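Local coordinates for major capsid protein P2 (Pseudoalteromonas phage pm2, PDB 2VVF) that forms the outer shell of the virus as a homotrimeric major capsid protein built from two jelly rolls, at residues Gln27-Asp33 with Ile132-Gly138; Met103-Val109 with Thr139-Thr145. All coordinates share one frame. Residues are numbered along the deposited sequence.

Interaction 1: residues Gln27-Asp33 with Ile132-Gly138; sequences QTYEVID and IAQKSVG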
loop_
_atom_site.group_PDB
_atom_site.type_symbol
_atom_site.label_atom_id
_atom_site.label_comp_id
_atom_site.label_asym_id
_atom_site.label_seq_id
_atom_site.Cartn_x
_atom_site.Cartn_y
_atom_site.Cartn_z
ATOM N N GLN A 27 25.866 -15.149 -1.718
ATOM C CA GLN A 27 24.420 -14.960 -1.626
ATOM C C GLN A 27 23.923 -13.648 -2.224
ATOM O O GLN A 27 24.658 -12.947 -2.916
ATOM C CB GLN A 27 23.953 -15.087 -0.172
ATOM C CG GLN A 27 24.648 -16.193 0.608
ATOM C CD GLN A 27 23.827 -17.468 0.671
ATOM O OE1 GLN A 27 23.204 -17.868 -0.313
ATOM N NE2 GLN A 27 23.826 -18.115 1.829
ATOM N N THR A 28 22.661 -13.333 -1.949
ATOM C CA THR A 28 22.031 -12.116 -2.448
ATOM C C THR A 28 21.730 -11.156 -1.302
ATOM O O THR A 28 21.173 -11.552 -0.279
ATOM C CB THR A 28 20.746 -12.442 -3.229
ATOM O OG1 THR A 28 21.079 -13.139 -4.437
ATOM C CG2 THR A 28 19.986 -11.169 -3.567
ATOM N N TYR A 29 22.094 -9.890 -1.482
ATOM C CA TYR A 29 21.841 -8.869 -0.472
ATOM C C TYR A 29 20.640 -8.025 -0.880
ATOM O O TYR A 29 20.716 -7.235 -1.822
ATOM C CB TYR A 29 23.068 -7.969 -0.294
ATOM C CG TYR A 29 24.259 -8.669 0.316
ATOM C CD1 TYR A 29 24.428 -8.723 1.694
ATOM C CD2 TYR A 29 25.216 -9.279 -0.486
ATOM C CE1 TYR A 29 25.515 -9.368 2.256
ATOM C CE2 TYR A 29 26.308 -9.922 0.066
ATOM C CZ TYR A 29 26.452 -9.964 1.438
ATOM O OH TYR A 29 27.535 -10.605 1.993
ATOM N N GLU A 30 19.532 -8.197 -0.170
ATOM C CA GLU A 30 18.322 -7.441 -0.458
ATOM C C GLU A 30 18.377 -6.071 0.207
ATOM O O GLU A 30 18.026 -5.057 -0.402
ATOM C CB GLU A 30 17.093 -8.210 0.027
ATOM C CG GLU A 30 17.063 -9.662 -0.412
ATOM C CD GLU A 30 15.702 -10.298 -0.224
ATOM O OE1 GLU A 30 14.911 -9.781 0.592
ATOM O OE2 GLU A 30 15.422 -11.316 -0.890
ATOM N N VAL A 31 18.820 -6.050 1.460
ATOM C CA VAL A 31 18.937 -4.811 2.219
ATOM C C VAL A 31 20.124 -4.867 3.171
ATOM O O VAL A 31 20.438 -5.919 3.729
ATOM C CB VAL A 31 17.643 -4.485 2.995
ATOM C CG1 VAL A 31 17.734 -3.103 3.619
ATOM C CG2 VAL A 31 16.427 -4.589 2.087
ATOM N N ILE A 32 20.774 -3.722 3.355
ATOM C CA ILE A 32 21.902 -3.614 4.269
ATOM C C ILE A 32 21.646 -2.455 5.229
ATOM O O ILE A 32 21.596 -1.294 4.819
ATOM C CB ILE A 32 23.239 -3.453 3.516
ATOM C CG1 ILE A 32 23.682 -4.797 2.932
ATOM C CG2 ILE A 32 24.307 -2.889 4.445
ATOM C CD1 ILE A 32 24.762 -4.683 1.879
ATOM N N ASP A 33 21.447 -2.783 6.503
ATOM C CA ASP A 33 21.174 -1.774 7.520
ATOM C C ASP A 33 22.456 -1.293 8.189
ATOM O O ASP A 33 23.123 -2.050 8.891
ATOM C CB ASP A 33 20.193 -2.314 8.564
ATOM C CG ASP A 33 18.947 -2.916 7.938
ATOM O OD1 ASP A 33 18.377 -2.291 7.019
ATOM O OD2 ASP A 33 18.539 -4.018 8.360
ATOM N N ILE A 132 24.129 -4.782 9.313
ATOM C CA ILE A 132 23.340 -6.004 9.354
ATOM C C ILE A 132 22.866 -6.284 7.933
ATOM O O ILE A 132 22.512 -5.362 7.199
ATOM C CB ILE A 132 22.148 -5.874 10.323
ATOM C CG1 ILE A 132 22.614 -6.034 11.772
ATOM C CG2 ILE A 132 21.070 -6.900 9.986
ATOM C CD1 ILE A 132 21.554 -5.687 12.798
ATOM N N ALA A 133 22.879 -7.551 7.537
ATOM C CA ALA A 133 22.472 -7.913 6.186
ATOM C C ALA A 133 21.227 -8.790 6.120
ATOM O O ALA A 133 21.124 -9.806 6.809
ATOM C CB ALA A 133 23.622 -8.573 5.443
ATOM N N GLN A 134 20.289 -8.391 5.268
ATOM C CA GLN A 134 19.082 -9.170 5.026
ATOM C C GLN A 134 19.335 -9.856 3.688
ATOM O O GLN A 134 19.220 -9.235 2.630
ATOM C CB GLN A 134 17.857 -8.257 4.925
ATOM C CG GLN A 134 17.654 -7.352 6.126
ATOM C CD GLN A 134 16.388 -6.532 6.016
ATOM O OE1 GLN A 134 15.402 -6.973 5.429
ATOM N NE2 GLN A 134 16.413 -5.327 6.572
ATOM N N LYS A 135 19.755 -11.114 3.743
ATOM C CA LYS A 135 20.112 -11.841 2.535
ATOM C C LYS A 135 19.121 -12.915 2.109
ATOM O O LYS A 135 18.206 -13.277 2.849
ATOM C CB LYS A 135 21.512 -12.445 2.671
ATOM C CG LYS A 135 22.466 -11.630 3.531
ATOM C CD LYS A 135 23.684 -12.446 3.928
ATOM C CE LYS A 135 24.260 -13.191 2.735
ATOM N NZ LYS A 135 25.445 -14.012 3.107
ATOM N N SER A 136 19.330 -13.422 0.900
ATOM C CA SER A 136 18.506 -14.478 0.332
ATOM C C SER A 136 19.398 -15.318 -0.578
ATOM O O SER A 136 20.581 -15.018 -0.737
ATOM C CB SER A 136 17.337 -13.883 -0.459
ATOM O OG SER A 136 17.781 -13.256 -1.651
ATOM N N VAL A 137 18.836 -16.366 -1.172
ATOM C CA VAL A 137 19.602 -17.243 -2.050
ATOM C C VAL A 137 20.416 -16.481 -3.096
ATOM O O VAL A 137 19.977 -15.454 -3.617
ATOM C CB VAL A 137 18.727 -18.345 -2.678
ATOM C CG1 VAL A 137 18.015 -17.823 -3.911
ATOM C CG2 VAL A 137 19.570 -19.566 -3.013
ATOM N N GLY A 138 21.608 -16.990 -3.388
ATOM C CA GLY A 138 22.519 -16.356 -4.334
ATOM C C GLY A 138 21.989 -16.228 -5.758
ATOM O O GLY A 138 21.328 -17.127 -6.277
#
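Start at Q27, where the two segments draw together: its CA lies 3.6 Å from G138 CA, and its CG meets K135 NZ at 3.4 Å. At T28 regular antiparallel pairing sets in. T28 N donates to S136 O and S136 N to T28 O, both at 2.9 Å, and the side chain adds a third bond, T28 OG1 to V137 O at 2.7 Å, so the pairing extends to V137, just past the end of strand 128-136. Y29 sits opposite K135 in a non-hydrogen-bonded pair; A133 CB touches the edge of the Y29 ring, 3.8 Å from Y29 CE1, and Y29 OH is hydrogen-bonded to P24 O. Y29 and I32 share a face that packs on L23 of strand 18-23, in the opposing sheet of the N-terminal jelly roll, one half of the double jelly roll. Between them the chain turns a corner at E30 in a classic beta bulge: E30 N (3.0 Å) and, weakly, V31 N (3.4 Å) both reach Q134 O. E30 itself forms a salt bridge with R2, and S136 OG gives a weak 3.1 Å bond to E30 OE2. V31 O then accepts Q134 N at 2.9 Å, and I32 pairs with A133 without hydrogen bonds. At D33 the backbone bonds are mutual again, D33 N to I132 O and I132 N to D33 O, each 2.9 Å. D33 OD2 takes Q134 NE2 at 3.1 Å, D33 OD1 is hydrogen-bonded to S82 and to Q209 of the second subunit, and Q134 to Y210 and Q209 of that subunit at the trimer interface.

Interaction 2: residues Met103-Val109 with Thr139-Thr145; sequences MFALGTV and TAPSWLT. With CA (calcium ion), chain G.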
loop_
_atom_site.group_PDB
_atom_site.type_symbol
_atom_site.label_atom_id
_atom_site.label_comp_id
_atom_site.label_asym_id
_atom_site.label_seq_id
_atom_site.Cartn_x
_atom_site.Cartn_y
_atom_site.Cartn_z
ATOM N N MET A 103 13.874 -8.248 -8.050
ATOM C CA MET A 103 14.739 -8.251 -9.224
ATOM C C MET A 103 15.883 -7.244 -9.122
ATOM O O MET A 103 16.819 -7.274 -9.919
ATOM C CB MET A 103 13.917 -8.007 -10.492
ATOM C CG MET A 103 14.475 -6.935 -11.411
ATOM S SD MET A 103 13.481 -6.750 -12.913
ATOM C CE MET A 103 13.532 -4.975 -13.137
ATOM N N PHE A 104 15.812 -6.364 -8.128
ATOM C CA PHE A 104 16.843 -5.350 -7.931
ATOM C C PHE A 104 17.840 -5.732 -6.845
ATOM O O PHE A 104 18.808 -5.010 -6.601
ATOM C CB PHE A 104 16.211 -3.996 -7.609
ATOM C CG PHE A 104 15.517 -3.360 -8.777
ATOM C CD1 PHE A 104 16.204 -2.517 -9.631
ATOM C CD2 PHE A 104 14.178 -3.607 -9.021
ATOM C CE1 PHE A 104 15.568 -1.932 -10.708
ATOM C CE2 PHE A 104 13.536 -3.022 -10.095
ATOM C CZ PHE A 104 14.229 -2.183 -10.939
ATOM N N ALA A 105 17.602 -6.866 -6.193
ATOM C CA ALA A 105 18.482 -7.336 -5.129
ATOM C C ALA A 105 19.924 -7.461 -5.614
ATOM O O ALA A 105 20.175 -7.740 -6.788
ATOM C CB ALA A 105 17.988 -8.662 -4.571
ATOM N N LEU A 106 20.870 -7.254 -4.702
ATOM C CA LEU A 106 22.285 -7.333 -5.039
ATOM C C LEU A 106 22.828 -8.757 -4.992
ATOM O O LEU A 106 23.358 -9.196 -3.970
ATOM C CB LEU A 106 23.107 -6.430 -4.117
ATOM C CG LEU A 106 24.626 -6.473 -4.299
ATOM C CD1 LEU A 106 24.998 -6.211 -5.750
ATOM C CD2 LEU A 106 25.299 -5.470 -3.379
ATOM N N GLY A 107 22.708 -9.469 -6.108
ATOM C CA GLY A 107 23.233 -10.825 -6.204
ATOM C C GLY A 107 24.749 -10.712 -6.293
ATOM O O GLY A 107 25.267 -9.740 -6.845
ATOM N N THR A 108 25.459 -11.688 -5.734
ATOM C CA THR A 108 26.919 -11.656 -5.738
ATOM C C THR A 108 27.564 -12.833 -6.468
ATOM O O THR A 108 28.786 -12.890 -6.605
ATOM C CB THR A 108 27.483 -11.503 -4.315
ATOM O OG1 THR A 108 27.212 -12.690 -3.563
ATOM C CG2 THR A 108 26.853 -10.308 -3.616
ATOM N N VAL A 109 26.745 -13.767 -6.938
ATOM C CA VAL A 109 27.257 -14.938 -7.641
ATOM C C VAL A 109 28.101 -14.567 -8.859
ATOM O O VAL A 109 27.654 -13.819 -9.729
ATOM C CB VAL A 109 26.131 -15.916 -8.011
ATOM C CG1 VAL A 109 26.611 -16.906 -9.061
ATOM C CG2 VAL A 109 25.631 -16.641 -6.771
ATOM N N THR A 139 22.315 -15.102 -6.386
ATOM C CA THR A 139 21.938 -14.818 -7.767
ATOM C C THR A 139 23.033 -13.938 -8.358
ATOM O O THR A 139 23.811 -13.334 -7.618
ATOM C CB THR A 139 20.574 -14.098 -7.851
ATOM O OG1 THR A 139 20.690 -12.775 -7.308
ATOM C CG2 THR A 139 19.509 -14.866 -7.088
ATOM N N ALA A 140 23.093 -13.860 -9.682
ATOM C CA ALA A 140 24.081 -13.005 -10.330
ATOM C C ALA A 140 23.697 -11.564 -10.016
ATOM O O ALA A 140 22.564 -11.305 -9.612
ATOM C CB ALA A 140 24.080 -13.241 -11.831
ATOM N N PRO A 141 24.637 -10.636 -10.178
ATOM C CA PRO A 141 24.357 -9.229 -9.920
ATOM C C PRO A 141 23.096 -8.820 -10.680
ATOM O O PRO A 141 22.189 -8.214 -10.113
ATOM C CB PRO A 141 25.589 -8.530 -10.491
ATOM C CG PRO A 141 26.696 -9.510 -10.263
ATOM C CD PRO A 141 26.085 -10.896 -10.276
ATOM N N SER A 142 23.028 -9.208 -11.950
ATOM C CA SER A 142 21.860 -8.943 -12.784
ATOM C C SER A 142 21.371 -7.492 -12.738
ATOM O O SER A 142 22.171 -6.556 -12.704
ATOM C CB SER A 142 20.729 -9.907 -12.418
ATOM O OG SER A 142 19.566 -9.657 -13.184
ATOM N N TRP A 143 20.052 -7.315 -12.761
ATOM C CA TRP A 143 19.444 -5.985 -12.736
ATOM C C TRP A 143 19.749 -5.238 -11.442
ATOM O O TRP A 143 19.369 -5.677 -10.357
ATOM C CB TRP A 143 17.930 -6.079 -12.947
ATOM C CG TRP A 143 17.515 -5.827 -14.361
ATOM C CD1 TRP A 143 17.349 -6.758 -15.346
ATOM C CD2 TRP A 143 17.264 -4.553 -14.967
ATOM N NE1 TRP A 143 16.998 -6.142 -16.525
ATOM C CE2 TRP A 143 16.942 -4.789 -16.318
ATOM C CE3 TRP A 143 17.269 -3.238 -14.493
ATOM C CZ2 TRP A 143 16.628 -3.758 -17.200
ATOM C CZ3 TRP A 143 16.960 -2.216 -15.373
ATOM C CH2 TRP A 143 16.642 -2.482 -16.711
ATOM N N LEU A 144 20.425 -4.102 -11.566
ATOM C CA LEU A 144 20.794 -3.296 -10.409
ATOM C C LEU A 144 20.526 -1.816 -10.661
ATOM O O LEU A 144 20.483 -1.370 -11.806
ATOM C CB LEU A 144 22.284 -3.485 -10.101
ATOM C CG LEU A 144 22.700 -4.444 -8.983
ATOM C CD1 LEU A 144 21.649 -5.510 -8.747
ATOM C CD2 LEU A 144 24.047 -5.075 -9.299
ATOM N N THR A 145 20.373 -1.057 -9.579
ATOM C CA THR A 145 20.182 0.387 -9.664
ATOM C C THR A 145 21.568 1.021 -9.599
ATOM O O THR A 145 22.362 0.698 -8.715
ATOM C CB THR A 145 19.295 0.912 -8.517
ATOM O OG1 THR A 145 17.968 0.392 -8.654
ATOM C CG2 THR A 145 19.244 2.432 -8.536
HETATM CA CA CA G . 19.709 -8.173 -9.242
HETATM O O HOH W 1 19.501 -2.617 -6.978
#
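L106 CD1 and L144 CD2 meet at 3.8 Å, and both leucines lean on L51 inside the N-terminal jelly roll, at the junction with the C-terminal jelly roll, whose sheet includes strand 143-154. Farther out, the F104 ring has L144 C at its edge, and M103 makes a Met-aromatic contact with W143: SD is 4.7 Å from the centroid of the five-membered ring, and CE lies over one ring face. Between these groups the backbone turns its carbonyls inward on a calcium ion, bound by A105 O (2.5 Å), P141 O (2.6 Å) and W143 O (2.8 Å), so the ion ties the two segments together without any acidic side chain from them. G107 lies tight against segment 139-145, its CA 2.9 Å from T139 O; a side chain there would clash. At one margin V109 N donates to T139 O at 3.0 Å; at the other, a water joins F104 O (2.5 Å) to T145 N (3.2 Å).

Overall arrangement
The two contacts sit side by side, their centres about 11 Å apart: segment 132-138 of interaction 1 runs on directly into T139 of interaction 2. Strand 28-37 pairs with both 128-136 and 106-107, and Y29 N lies 2.9 Å from L106 O, so the sheet carries on from one contact to the other. T108 OG1 is 2.6 Å from Q27 O, and T28 CG2 packs on A105 CB at 3.4 Å. The calcium ion belongs to interaction 2, but the nearest atom of the T28 side chain is about 6 Å from it, and T28 OG1 is hydrogen-bonded to T139 OG1. Interaction 1 reaches the second subunit; interaction 2 touches no other chain of the trimer.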